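Dihydrofolate reductase (Moritella profunda, PDB 3IA5) probably catalyses the NADPH-dependent reduction of 7,8-dihydrofolate to 5,6,7,8-tetrahydrofolate, a key step in folate metabolism and the synthesis of DNA precursors. Local coordinates at residues M1-I6 and E91-I96; R13-D18 and G123-P128; M21-P26 and I117-E122; L59-S64 and G73-A78; E137-S142 and F155-R160. All coordinates share one frame; numbering follows the deposited sequence.

Contact 1 is the most deeply buried of the five and joins two parallel strands in the middle of the large mixed sheet; contacts 4 and 5 form the sheet's two margins, parallel at one and an antiparallel hairpin at the other. Accordingly, apolar side chains dominate contact 1, with a buried Ser4-Glu92 pair among them, whereas contact 5 carries a row of glutamates. Contact 2, a two-stranded antiparallel ladder, and contact 3, between two loops, lie side by side and touch through Val14 with Thr121 and Trp23. Contact 2 relies on backbone and arginine hydrogen bonds, contact 3 mainly on apolar and CH-pi packing. Met5 of contact 1 meets the Phe127 ring of contact 2, linking the large sheet to the small ladder.

Contact 1 (M1-I6 and E91-I96); sequences MIVSMI and EELMII
Ser4 and Glu92 meet through their side chains on one face of two neighbouring strands: Ser4 OG gives a hydrogen bond to Glu92 OE2 (2.6 Å), which it meets on the anti side and somewhat out of the carboxylate plane. The glutamate reaches across because its chain runs extended, CG anti to the backbone N (chi1 -169°). Beyond it on the same face Met94, bent twice, lays SD against Ser4 CB and brings CE to 4.0 Å from Ile6 CG2. The other face is wholly apolar: Val3 CG1 comes to 3.6 Å from Ile95 CD1, and the same CD1 touches Met5 CG, the Met5 and Ile95 side chains pointing the same way. These are parallel strands at the centre of the dihydrofolate reductase sheet, 28° apart, laced by bonds running alternately from each strand, such as Ile95 N to Ser4 O (2.7 Å) and Ile6 N to Ile95 O (2.8 Å). Salt bridges to Lys39 and Arg111 and a bond with Tyr113 also hold the Glu92 carboxylate. With an alanine here, the Ser4 hydroxyl would probably be left without its acceptor and Lys39 and Arg111 without the carboxylate that balances their charge. At the strand start, Met1 crosses Leu93 at about a right angle, SD against CB, beside helix 80-87.

Contact 2 (R13-D18 and G123-P128); sequences RVIGLD and GDTWFP
The Arg13 guanidinium grips Phe127 O side-on at its edge, the oxygen near its plane: NE lies 2.9 Å and NH2 2.7 Å from that one carbonyl oxygen. A bend at chi3 (34°) brings the group back to Phe127 O, and Arg13 O in turn accepts from Phe127 N. A leucine in place of Arg13 has no N-H to offer, and this end of the pairing would probably be less firmly tied at Phe127 O. Pro128 CD lies over one face of the Phe127 ring, toward the rim, while Phe127 CB packs on Ile15 CG2. The Trp126 indole is approached obliquely by Val14, whose CG2 comes to 3.5 Å from Trp126 NE1. Next to these rings along the chain the backbones form a short antiparallel ladder with classic beta bulges: Ile15 N (2.8 Å) and Gly16 N (3.1 Å) reach Thr125 O from the same face of its plane, and Asp124 N bonds to Gly16 O. At the far end Asp124 OD2 receives Asp18 N (2.8 Å) on its syn side. Ile15 belongs to the NADPH site, and Thr125 packs on Ala99 of that site. The ladder lies over helix 99-105, where Tyr102 meets Ile15, Phe127 and Pro128, while the Phe127 ring packs on strands 2-9 and 111-117.

Contact 3 (M21-P26 and I117-E122); sequences MPWHLP and IELTTE
Ile117 pushes its CD1 methyl against the flat of the Trp23 indole, 3.5 Å from the centroid of the five-membered ring and 23° off its normal, a CH-pi contact over the face. The closest ring atom is NE1, at 3.3 Å from Ile117 CD1. Met21 CB lies over the opposite face, toward the rim, so the indole is sandwiched between the terminal methyl of Ile117 and the Met21 side chain. The same CD1 also meets Leu25 CD2 (3.8 Å), the two side chains reaching tip to tip; Ile117 thus fills the hollow between indole and leucine. A second bump follows along the segment 117-122: Leu119 CD2 enters the corner between Trp23 CB and CE3, 3.8 Å from each, approaching obliquely. Trp23 chi1 (57°), which sets CG between the backbone N and the carbonyl carbon, helps to form that corner. Farther on, Pro22 CG abuts Thr121 OG1, which donates a hydrogen bond to Glu122 O (2.7 Å). Trp23 NE1 is hydrogen-bonded to Glu28 OE2. Met21 belongs to the NADP(+) site and Trp23 packs near its Ala8; the arrangement is that of the mobile active-site loop of bacterial dihydrofolate reductases, which precedes helix 27-36, resting on the loop after strand 111-117.

Contact 4 (L59-S64 and G73-A78); sequences LNIVLS and GVTVVA
Ile61 CG2 and Val77 CG2 meet methyl to methyl at 3.6 Å, and Leu63 CD2 closes on the same valine methyl at 3.8 Å, making a small apolar cluster on one face of the outermost strand 75-77 and its parallel neighbour 59-63 in the dihydrofolate reductase sheet. Val77 can serve both because chi1 (-59°) sets CG2 between its backbone N and carbonyl carbon. Helix 80-87 backs this cluster, Ala83 packing on Val77. On the other face Val62 CG2 abuts Val74 CG1 (3.5 Å), and Phe48 of helix 45-51 touches both valines. Val76 CG1 extends this face toward Ser64 CB. Between the faces the backbones, 32° apart, exchange hydrogen bonds in parallel register: Val62 N gives to Thr75 O (2.7 Å) and Val77 N to Val62 O (2.8 Å). The ladder runs on to Ser64 N, which bonds to Val77 O; Ser64 belongs to the NADPH site and lies beside Arg45 of that site. At the opposite end the chain turns polar. Asn60 O accepts from Thr75 N, while the Asn60 side chain looks away to the backbone of Leu55. A water lies against the threonine side chain there, 2.8 Å from Thr75 OG1, and gives a weak bond to Asn60 O.

Contact 5 (E137-S142 and F155-R160); sequences EIEHES and FSLLER
Ser156 OG gives a hydrogen bond to Glu137 OE2 at 2.8 Å, using the anti lone pair of that oxygen. Glu137 reaches it with an extended chain whose CG stands anti to the backbone N (chi1 -161°), and its CB meanwhile rests on Leu158 CD2. On the opposite face the Phe155 ring is bordered by two carboxylates. Glu139 OE1 comes at the ring edge, near the ring plane, 3.7 Å from Phe155 CE2, with the carboxylate turned 82° to the ring; Glu141 lies alongside instead, its OE1 at 3.6 Å from Phe155 CD2 and obliquely placed. The aliphatic part of Glu139 is not idle: CG packs on Leu157 CB. Ile138 crosses the seam, laying CD1 against Leu157 CG (4.0 Å) and, at a slant, against Glu159 CB and OE2.

These groups are placed by the backbone of an antiparallel hairpin. Phe155 and Glu141 form a hydrogen-bonded pair, N to O both ways, and Leu157 N bonds to Glu139 O (3.0 Å). A beta bulge between Glu137 and Glu139 shifts the register by one residue, and there Ile138 N donates to Leu157 O (2.9 Å). Farther out, Arg154 forms a salt bridge with Glu137 OE2, the oxygen that Ser156 also holds, while Tyr143 hydrogen-bonds to Glu141 OE2 and Arg111 pairs with Glu159. Strand 135-143 is the outermost strand of the sheet on this side; strand 153-160 lies between it and strand 111-117, to which Ser156 and Leu158 are hydrogen-bonded through Leu114 and Leu112, and whose Tyr113 packs on Phe155 and Leu157.

Contact 1 (M1-I6 and E91-I96)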
# COMPACT_ATOMS: atom_id res chain seq x y z
N MET A 1 -9.42 -5.17 -14.86
CA MET A 1 -8.75 -5.39 -13.58
C MET A 1 -8.92 -4.15 -12.70
O MET A 1 -8.82 -3.02 -13.17
CB MET A 1 -7.26 -5.65 -13.75
CG MET A 1 -6.57 -6.23 -12.50
SD MET A 1 -4.80 -6.45 -12.83
CE MET A 1 -4.86 -7.69 -14.13
N ILE A 2 -9.16 -4.41 -11.42
CA ILE A 2 -9.19 -3.34 -10.42
C ILE A 2 -7.75 -2.97 -9.98
O ILE A 2 -6.95 -3.83 -9.67
CB ILE A 2 -10.03 -3.79 -9.19
CG1 ILE A 2 -11.46 -4.13 -9.63
CG2 ILE A 2 -10.01 -2.72 -8.09
CD1 ILE A 2 -12.26 -4.88 -8.57
N VAL A 3 -7.46 -1.68 -9.97
CA VAL A 3 -6.18 -1.18 -9.43
C VAL A 3 -6.43 -0.60 -8.03
O VAL A 3 -7.17 0.36 -7.89
CB VAL A 3 -5.57 -0.06 -10.32
CG1 VAL A 3 -4.34 0.55 -9.63
CG2 VAL A 3 -5.23 -0.60 -11.72
N SER A 4 -5.82 -1.22 -7.03
CA SER A 4 -5.97 -0.78 -5.66
C SER A 4 -4.63 -0.33 -5.08
O SER A 4 -3.57 -0.78 -5.52
CB SER A 4 -6.52 -1.94 -4.81
OG SER A 4 -7.81 -2.31 -5.26
N MET A 5 -4.68 0.58 -4.10
CA MET A 5 -3.49 0.95 -3.34
C MET A 5 -3.69 0.62 -1.86
O MET A 5 -4.80 0.77 -1.35
CB MET A 5 -3.14 2.44 -3.54
CG MET A 5 -3.18 2.87 -5.02
SD MET A 5 -2.04 4.20 -5.48
CE MET A 5 -2.65 5.55 -4.43
N ILE A 6 -2.65 0.15 -1.19
CA ILE A 6 -2.77 -0.14 0.21
C ILE A 6 -1.64 0.53 1.00
O ILE A 6 -0.49 0.48 0.62
CB ILE A 6 -2.88 -1.68 0.52
CG1 ILE A 6 -2.99 -1.92 2.04
CG2 ILE A 6 -1.71 -2.48 -0.08
CD1 ILE A 6 -3.45 -3.34 2.38
N GLU A 91 -8.53 -10.29 -10.85
CA GLU A 91 -9.51 -9.26 -10.54
C GLU A 91 -8.86 -7.95 -10.13
O GLU A 91 -9.34 -6.85 -10.48
CB GLU A 91 -10.33 -9.75 -9.34
CG GLU A 91 -11.47 -8.86 -8.97
CD GLU A 91 -12.55 -8.90 -10.01
OE1 GLU A 91 -12.56 -9.86 -10.80
OE2 GLU A 91 -13.39 -7.96 -10.04
N GLU A 92 -7.76 -8.08 -9.38
CA GLU A 92 -7.22 -6.97 -8.61
C GLU A 92 -5.73 -7.03 -8.46
O GLU A 92 -5.13 -8.07 -8.14
CB GLU A 92 -7.88 -6.94 -7.21
CG GLU A 92 -7.60 -5.69 -6.39
CD GLU A 92 -8.41 -5.67 -5.10
OE1 GLU A 92 -8.61 -6.74 -4.48
OE2 GLU A 92 -8.85 -4.59 -4.70
N LEU A 93 -5.13 -5.87 -8.69
CA LEU A 93 -3.72 -5.68 -8.44
C LEU A 93 -3.57 -4.75 -7.22
O LEU A 93 -4.32 -3.77 -7.10
CB LEU A 93 -3.16 -5.05 -9.71
CG LEU A 93 -1.86 -4.30 -9.76
CD1 LEU A 93 -1.39 -4.28 -11.20
CD2 LEU A 93 -2.07 -2.91 -9.22
N MET A 94 -2.62 -5.04 -6.32
CA MET A 94 -2.42 -4.27 -5.08
C MET A 94 -1.12 -3.46 -5.08
O MET A 94 -0.00 -4.01 -5.04
CB MET A 94 -2.43 -5.19 -3.86
CG MET A 94 -3.68 -6.00 -3.69
SD MET A 94 -5.19 -5.09 -3.24
CE MET A 94 -4.79 -4.63 -1.56
N ILE A 95 -1.26 -2.15 -5.10
CA ILE A 95 -0.10 -1.31 -5.11
C ILE A 95 0.33 -1.08 -3.66
O ILE A 95 -0.45 -0.51 -2.86
CB ILE A 95 -0.42 0.02 -5.80
CG1 ILE A 95 -0.58 -0.16 -7.32
CG2 ILE A 95 0.63 1.06 -5.42
CD1 ILE A 95 -1.22 1.03 -7.96
N ILE A 96 1.55 -1.50 -3.31
CA ILE A 96 1.96 -1.42 -1.90
C ILE A 96 2.95 -0.29 -1.50
O ILE A 96 3.53 -0.35 -0.42
CB ILE A 96 2.48 -2.78 -1.35
CG1 ILE A 96 3.89 -3.07 -1.90
CG2 ILE A 96 1.49 -3.88 -1.65
CD1 ILE A 96 4.61 -4.20 -1.18

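Contact 2 (R13-D18 and G123-P128)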
# COMPACT_ATOMS: atom_id res chain seq x y z
N ARG A 13 -2.43 12.10 6.79
CA ARG A 13 -1.81 11.43 5.62
C ARG A 13 -0.31 11.15 5.77
O ARG A 13 0.33 10.66 4.86
CB ARG A 13 -2.18 12.11 4.28
CG ARG A 13 -3.71 11.93 3.90
CD ARG A 13 -4.19 12.99 2.88
NE ARG A 13 -3.06 13.26 2.03
CZ ARG A 13 -2.45 14.43 1.86
NH1 ARG A 13 -2.89 15.57 2.39
NH2 ARG A 13 -1.40 14.42 1.09
N VAL A 14 0.24 11.42 6.95
CA VAL A 14 1.64 11.14 7.18
C VAL A 14 1.93 9.65 6.98
O VAL A 14 1.26 8.79 7.55
CB VAL A 14 2.15 11.61 8.58
CG1 VAL A 14 3.63 11.22 8.75
CG2 VAL A 14 1.97 13.13 8.74
N ILE A 15 2.92 9.32 6.14
CA ILE A 15 3.30 7.92 6.02
C ILE A 15 4.76 7.70 6.30
O ILE A 15 5.19 6.56 6.46
CB ILE A 15 2.96 7.30 4.64
CG1 ILE A 15 3.75 8.01 3.53
CG2 ILE A 15 1.41 7.27 4.38
CD1 ILE A 15 3.42 7.48 2.10
N GLY A 16 5.56 8.76 6.34
CA GLY A 16 6.98 8.53 6.59
C GLY A 16 7.66 9.67 7.32
O GLY A 16 7.26 10.85 7.22
N LEU A 17 8.70 9.32 8.05
CA LEU A 17 9.58 10.29 8.68
C LEU A 17 11.00 9.71 8.62
O LEU A 17 11.23 8.56 9.00
CB LEU A 17 9.14 10.59 10.13
CG LEU A 17 9.89 11.70 10.91
CD1 LEU A 17 9.93 13.01 10.14
CD2 LEU A 17 9.31 11.93 12.34
N ASP A 18 11.94 10.50 8.09
CA ASP A 18 13.34 10.09 7.98
C ASP A 18 13.48 8.70 7.39
O ASP A 18 14.23 7.88 7.91
CB ASP A 18 14.03 10.15 9.35
CG ASP A 18 14.09 11.56 9.90
OD1 ASP A 18 14.30 12.50 9.12
OD2 ASP A 18 13.95 11.74 11.12
N GLY A 123 6.22 14.49 10.22
CA GLY A 123 6.43 13.73 9.01
C GLY A 123 7.08 14.55 7.91
O GLY A 123 7.01 15.77 7.93
N ASP A 124 7.70 13.85 6.95
CA ASP A 124 8.27 14.49 5.77
C ASP A 124 7.82 13.77 4.48
O ASP A 124 8.30 14.07 3.39
CB ASP A 124 9.81 14.50 5.87
CG ASP A 124 10.39 13.12 6.10
OD1 ASP A 124 9.79 12.14 5.57
OD2 ASP A 124 11.39 12.99 6.82
N THR A 125 6.89 12.83 4.62
CA THR A 125 6.34 12.13 3.48
C THR A 125 4.88 11.77 3.73
O THR A 125 4.51 11.27 4.81
CB THR A 125 7.09 10.81 3.23
OG1 THR A 125 8.50 11.05 3.14
CG2 THR A 125 6.54 10.12 1.94
N TRP A 126 4.04 12.04 2.73
CA TRP A 126 2.63 11.87 2.86
C TRP A 126 2.07 10.92 1.79
O TRP A 126 2.54 10.89 0.68
CB TRP A 126 1.93 13.24 2.81
CG TRP A 126 2.24 14.13 3.99
CD1 TRP A 126 1.47 14.31 5.10
CD2 TRP A 126 3.40 14.94 4.18
NE1 TRP A 126 2.07 15.18 5.96
CE2 TRP A 126 3.27 15.58 5.42
CE3 TRP A 126 4.55 15.19 3.40
CZ2 TRP A 126 4.23 16.47 5.93
CZ3 TRP A 126 5.50 16.06 3.89
CH2 TRP A 126 5.35 16.69 5.15
N PHE A 127 1.04 10.15 2.14
CA PHE A 127 0.14 9.57 1.15
C PHE A 127 -0.48 10.74 0.36
O PHE A 127 -0.82 11.79 0.98
CB PHE A 127 -1.00 8.80 1.87
CG PHE A 127 -1.74 7.82 0.97
CD1 PHE A 127 -2.96 8.14 0.43
CD2 PHE A 127 -1.17 6.58 0.64
CE1 PHE A 127 -3.67 7.24 -0.42
CE2 PHE A 127 -1.85 5.68 -0.22
CZ PHE A 127 -3.10 6.02 -0.74
N PRO A 128 -0.63 10.58 -0.97
CA PRO A 128 -1.22 11.60 -1.87
C PRO A 128 -2.59 12.06 -1.39
O PRO A 128 -3.32 11.29 -0.77
CB PRO A 128 -1.40 10.87 -3.22
CG PRO A 128 -0.70 9.58 -3.09
CD PRO A 128 -0.48 9.27 -1.63

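Contact 3 (M21-P26 and I117-E122)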
# COMPACT_ATOMS: atom_id res chain seq x y z
N MET A 21 8.41 4.45 8.60
CA MET A 21 7.15 4.69 9.27
C MET A 21 7.44 5.01 10.75
O MET A 21 8.04 4.20 11.44
CB MET A 21 6.24 3.48 9.17
CG MET A 21 5.89 3.05 7.75
SD MET A 21 4.72 1.63 7.76
CE MET A 21 5.20 0.90 6.18
N PRO A 22 7.02 6.18 11.22
CA PRO A 22 7.41 6.53 12.59
C PRO A 22 6.37 6.11 13.65
O PRO A 22 5.80 6.98 14.31
CB PRO A 22 7.50 8.05 12.52
CG PRO A 22 6.30 8.41 11.64
CD PRO A 22 6.29 7.28 10.56
N TRP A 23 6.10 4.81 13.77
CA TRP A 23 5.14 4.30 14.75
C TRP A 23 5.29 2.81 14.88
O TRP A 23 5.83 2.15 13.97
CB TRP A 23 3.69 4.61 14.35
CG TRP A 23 3.26 4.09 12.98
CD1 TRP A 23 3.05 2.77 12.61
CD2 TRP A 23 2.99 4.87 11.81
NE1 TRP A 23 2.65 2.70 11.29
CE2 TRP A 23 2.61 3.97 10.78
CE3 TRP A 23 3.02 6.25 11.54
CZ2 TRP A 23 2.27 4.41 9.48
CZ3 TRP A 23 2.68 6.69 10.25
CH2 TRP A 23 2.31 5.77 9.24
N HIS A 24 4.81 2.28 16.01
CA HIS A 24 4.69 0.84 16.23
C HIS A 24 3.24 0.42 16.11
O HIS A 24 2.38 0.98 16.79
CB HIS A 24 5.21 0.44 17.61
CG HIS A 24 6.66 0.74 17.81
ND1 HIS A 24 7.65 0.04 17.16
CD2 HIS A 24 7.28 1.67 18.57
CE1 HIS A 24 8.82 0.52 17.51
NE2 HIS A 24 8.63 1.52 18.36
N LEU A 25 2.96 -0.52 15.22
CA LEU A 25 1.61 -1.06 15.05
C LEU A 25 1.67 -2.37 14.25
O LEU A 25 1.33 -2.40 13.08
CB LEU A 25 0.67 -0.07 14.35
CG LEU A 25 -0.82 -0.35 14.67
CD1 LEU A 25 -1.35 0.54 15.81
CD2 LEU A 25 -1.71 -0.24 13.44
N PRO A 26 2.14 -3.44 14.90
CA PRO A 26 2.35 -4.75 14.26
C PRO A 26 1.05 -5.25 13.65
O PRO A 26 1.10 -5.98 12.67
CB PRO A 26 2.79 -5.65 15.42
CG PRO A 26 3.38 -4.69 16.45
CD PRO A 26 2.63 -3.39 16.29
N ILE A 117 -4.14 5.12 11.39
CA ILE A 117 -3.65 5.07 12.77
C ILE A 117 -3.93 6.42 13.49
O ILE A 117 -3.58 7.50 12.99
CB ILE A 117 -2.17 4.70 12.80
CG1 ILE A 117 -1.96 3.48 11.88
CG2 ILE A 117 -1.67 4.43 14.23
CD1 ILE A 117 -0.55 3.01 11.82
N GLU A 118 -4.61 6.33 14.63
CA GLU A 118 -5.07 7.53 15.36
C GLU A 118 -3.89 8.13 16.12
O GLU A 118 -3.67 7.83 17.30
CB GLU A 118 -6.20 7.18 16.32
CG GLU A 118 -6.80 8.40 17.04
CD GLU A 118 -7.75 8.04 18.19
OE1 GLU A 118 -7.46 7.08 18.95
OE2 GLU A 118 -8.79 8.71 18.34
N LEU A 119 -3.17 9.01 15.42
CA LEU A 119 -1.84 9.44 15.80
C LEU A 119 -1.48 10.72 15.05
O LEU A 119 -1.57 10.78 13.82
CB LEU A 119 -0.84 8.35 15.39
CG LEU A 119 0.58 8.81 15.16
CD1 LEU A 119 1.14 9.26 16.54
CD2 LEU A 119 1.40 7.68 14.62
N THR A 120 -1.07 11.73 15.81
CA THR A 120 -0.48 12.93 15.26
C THR A 120 1.04 12.85 15.39
O THR A 120 1.58 12.72 16.50
CB THR A 120 -0.99 14.20 15.95
OG1 THR A 120 -2.37 14.39 15.60
CG2 THR A 120 -0.19 15.40 15.50
N THR A 121 1.73 12.90 14.25
CA THR A 121 3.20 12.76 14.23
C THR A 121 3.85 13.79 13.31
O THR A 121 3.22 14.29 12.37
CB THR A 121 3.61 11.35 13.76
OG1 THR A 121 5.02 11.26 13.61
CG2 THR A 121 2.91 10.99 12.40
N GLU A 122 5.11 14.12 13.60
CA GLU A 122 5.97 14.79 12.65
C GLU A 122 6.10 13.88 11.41
O GLU A 122 6.06 12.65 11.53
CB GLU A 122 7.35 15.05 13.28
CG GLU A 122 8.15 16.27 12.76
CD GLU A 122 9.46 16.57 13.57
OE1 GLU A 122 10.43 15.76 13.57
OE2 GLU A 122 9.52 17.63 14.23

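Contact 4 (L59-S64 and G73-A78)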
# COMPACT_ATOMS: atom_id res chain seq x y z
N LEU A 59 2.13 -12.59 -6.20
CA LEU A 59 2.96 -12.28 -7.33
C LEU A 59 3.63 -10.94 -7.03
O LEU A 59 2.95 -9.91 -7.00
CB LEU A 59 2.11 -12.16 -8.59
CG LEU A 59 2.81 -12.01 -9.95
CD1 LEU A 59 3.73 -13.20 -10.24
CD2 LEU A 59 1.74 -11.90 -11.05
N ASN A 60 4.94 -10.96 -6.83
CA ASN A 60 5.71 -9.75 -6.57
C ASN A 60 6.16 -9.04 -7.82
O ASN A 60 6.91 -9.58 -8.64
CB ASN A 60 6.90 -10.04 -5.66
CG ASN A 60 6.47 -10.63 -4.32
OD1 ASN A 60 6.70 -10.04 -3.28
ND2 ASN A 60 5.80 -11.77 -4.36
N ILE A 61 5.72 -7.80 -7.98
CA ILE A 61 6.05 -7.04 -9.15
C ILE A 61 6.74 -5.77 -8.68
O ILE A 61 6.21 -5.02 -7.82
CB ILE A 61 4.76 -6.67 -9.99
CG1 ILE A 61 4.03 -7.91 -10.53
CG2 ILE A 61 5.04 -5.71 -11.13
CD1 ILE A 61 2.59 -7.53 -11.07
N VAL A 62 7.91 -5.51 -9.26
CA VAL A 62 8.67 -4.33 -8.93
C VAL A 62 8.67 -3.36 -10.09
O VAL A 62 9.00 -3.74 -11.22
CB VAL A 62 10.14 -4.69 -8.46
CG1 VAL A 62 10.93 -3.46 -8.12
CG2 VAL A 62 10.11 -5.63 -7.23
N LEU A 63 8.31 -2.12 -9.82
CA LEU A 63 8.41 -1.03 -10.79
C LEU A 63 9.80 -0.41 -10.83
O LEU A 63 10.37 -0.11 -9.80
CB LEU A 63 7.43 0.07 -10.43
CG LEU A 63 6.07 0.04 -11.10
CD1 LEU A 63 5.17 1.06 -10.45
CD2 LEU A 63 6.23 0.38 -12.55
N SER A 64 10.35 -0.24 -12.03
CA SER A 64 11.73 0.20 -12.20
C SER A 64 12.07 0.35 -13.67
O SER A 64 11.76 -0.54 -14.47
CB SER A 64 12.70 -0.79 -11.55
OG SER A 64 13.99 -0.72 -12.14
N GLY A 73 13.95 -14.22 -9.26
CA GLY A 73 12.54 -14.59 -9.15
C GLY A 73 11.64 -13.48 -8.65
O GLY A 73 11.00 -13.60 -7.61
N VAL A 74 11.60 -12.38 -9.39
CA VAL A 74 10.72 -11.26 -9.10
C VAL A 74 10.45 -10.56 -10.42
O VAL A 74 11.37 -10.31 -11.19
CB VAL A 74 11.40 -10.24 -8.16
CG1 VAL A 74 10.95 -8.82 -8.47
CG2 VAL A 74 11.18 -10.60 -6.69
N THR A 75 9.19 -10.23 -10.68
CA THR A 75 8.82 -9.62 -11.94
C THR A 75 9.12 -8.14 -11.91
O THR A 75 8.68 -7.44 -11.00
CB THR A 75 7.29 -9.87 -12.28
OG1 THR A 75 7.02 -11.27 -12.32
CG2 THR A 75 6.91 -9.25 -13.60
N VAL A 76 9.86 -7.65 -12.89
CA VAL A 76 10.12 -6.22 -13.01
C VAL A 76 9.40 -5.60 -14.19
O VAL A 76 9.42 -6.16 -15.29
CB VAL A 76 11.63 -5.94 -13.22
CG1 VAL A 76 11.90 -4.46 -13.29
CG2 VAL A 76 12.45 -6.60 -12.13
N VAL A 77 8.79 -4.44 -13.97
CA VAL A 77 8.10 -3.71 -15.02
C VAL A 77 8.44 -2.26 -14.87
O VAL A 77 8.86 -1.84 -13.80
CB VAL A 77 6.52 -3.86 -14.96
CG1 VAL A 77 6.13 -5.27 -15.07
CG2 VAL A 77 5.92 -3.23 -13.65
N ALA A 78 8.17 -1.49 -15.92
CA ALA A 78 8.56 -0.09 -15.99
C ALA A 78 7.40 0.87 -15.81
O ALA A 78 7.63 2.08 -15.59
CB ALA A 78 9.25 0.19 -17.33
O HOH W 1 7.63 -12.61 -9.97

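Contact 5 (E137-S142 and F155-R160)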
# COMPACT_ATOMS: atom_id res chain seq x y z
N GLU A 137 -17.15 4.58 0.96
CA GLU A 137 -16.57 3.57 1.84
C GLU A 137 -17.37 2.28 1.70
O GLU A 137 -18.56 2.25 1.94
CB GLU A 137 -16.56 4.04 3.29
CG GLU A 137 -15.56 3.26 4.19
CD GLU A 137 -15.53 3.78 5.62
OE1 GLU A 137 -16.59 3.80 6.27
OE2 GLU A 137 -14.45 4.16 6.10
N ILE A 138 -16.70 1.22 1.27
CA ILE A 138 -17.28 -0.10 1.13
C ILE A 138 -17.33 -0.78 2.50
O ILE A 138 -18.23 -1.58 2.80
CB ILE A 138 -16.38 -0.95 0.18
CG1 ILE A 138 -16.35 -0.36 -1.21
CG2 ILE A 138 -16.89 -2.42 0.07
CD1 ILE A 138 -15.47 -1.17 -2.13
N GLU A 139 -16.32 -0.49 3.32
CA GLU A 139 -16.23 -1.12 4.62
C GLU A 139 -15.25 -0.43 5.54
O GLU A 139 -14.32 0.29 5.09
CB GLU A 139 -15.85 -2.59 4.47
CG GLU A 139 -14.39 -2.81 4.14
CD GLU A 139 -13.88 -4.18 4.55
OE1 GLU A 139 -13.63 -4.41 5.74
OE2 GLU A 139 -13.71 -5.03 3.66
N HIS A 140 -15.44 -0.67 6.83
CA HIS A 140 -14.44 -0.27 7.82
C HIS A 140 -14.44 -1.21 9.01
O HIS A 140 -15.44 -1.88 9.28
CB HIS A 140 -14.63 1.18 8.27
CG HIS A 140 -15.90 1.42 9.03
ND1 HIS A 140 -17.08 1.78 8.43
CD2 HIS A 140 -16.17 1.34 10.36
CE1 HIS A 140 -18.02 1.92 9.34
NE2 HIS A 140 -17.49 1.67 10.52
N GLU A 141 -13.30 -1.28 9.68
CA GLU A 141 -13.13 -2.07 10.90
C GLU A 141 -12.32 -1.18 11.87
O GLU A 141 -11.23 -0.72 11.54
CB GLU A 141 -12.34 -3.36 10.59
CG GLU A 141 -12.80 -4.02 9.26
CD GLU A 141 -11.76 -4.91 8.55
OE1 GLU A 141 -12.02 -5.23 7.36
OE2 GLU A 141 -10.71 -5.30 9.13
N SER A 142 -12.88 -0.92 13.06
CA SER A 142 -12.17 -0.15 14.09
C SER A 142 -11.53 -1.05 15.12
O SER A 142 -12.13 -2.02 15.58
CB SER A 142 -13.15 0.79 14.77
OG SER A 142 -13.80 1.57 13.79
N PHE A 155 -9.32 0.47 9.86
CA PHE A 155 -9.17 0.06 8.47
C PHE A 155 -10.35 0.52 7.68
O PHE A 155 -11.49 0.36 8.11
CB PHE A 155 -9.08 -1.46 8.30
CG PHE A 155 -9.15 -1.88 6.85
CD1 PHE A 155 -8.01 -1.82 6.03
CD2 PHE A 155 -10.38 -2.25 6.27
CE1 PHE A 155 -8.09 -2.16 4.66
CE2 PHE A 155 -10.46 -2.59 4.94
CZ PHE A 155 -9.32 -2.56 4.13
N SER A 156 -10.08 1.07 6.50
CA SER A 156 -11.12 1.56 5.62
C SER A 156 -10.80 1.18 4.15
O SER A 156 -9.65 1.25 3.72
CB SER A 156 -11.31 3.07 5.78
OG SER A 156 -12.10 3.57 4.73
N LEU A 157 -11.81 0.70 3.45
CA LEU A 157 -11.74 0.44 2.01
C LEU A 157 -12.63 1.44 1.30
O LEU A 157 -13.84 1.37 1.39
CB LEU A 157 -12.22 -0.98 1.71
CG LEU A 157 -12.25 -1.52 0.25
CD1 LEU A 157 -10.98 -1.28 -0.50
CD2 LEU A 157 -12.56 -3.00 0.28
N LEU A 158 -11.99 2.38 0.62
CA LEU A 158 -12.66 3.34 -0.25
C LEU A 158 -12.74 2.87 -1.73
O LEU A 158 -11.79 2.28 -2.30
CB LEU A 158 -11.92 4.67 -0.17
CG LEU A 158 -11.72 5.28 1.24
CD1 LEU A 158 -11.03 6.65 1.16
CD2 LEU A 158 -13.09 5.41 1.92
N GLU A 159 -13.88 3.14 -2.35
CA GLU A 159 -14.04 2.89 -3.78
C GLU A 159 -14.32 4.20 -4.50
O GLU A 159 -15.09 5.04 -4.02
CB GLU A 159 -15.12 1.83 -4.09
CG GLU A 159 -14.87 1.17 -5.49
CD GLU A 159 -15.75 -0.05 -5.78
OE1 GLU A 159 -16.94 0.12 -6.12
OE2 GLU A 159 -15.23 -1.19 -5.67
N ARG A 160 -13.68 4.38 -5.64
CA ARG A 160 -13.84 5.60 -6.42
C ARG A 160 -15.25 5.69 -7.01
O ARG A 160 -15.82 4.68 -7.41
CB ARG A 160 -12.82 5.61 -7.55
CG ARG A 160 -12.84 6.88 -8.37
CD ARG A 160 -11.84 7.89 -7.86
NE ARG A 160 -11.31 8.61 -9.01
CZ ARG A 160 -10.12 8.40 -9.56
NH1 ARG A 160 -9.24 7.52 -9.04
NH2 ARG A 160 -9.79 9.12 -10.61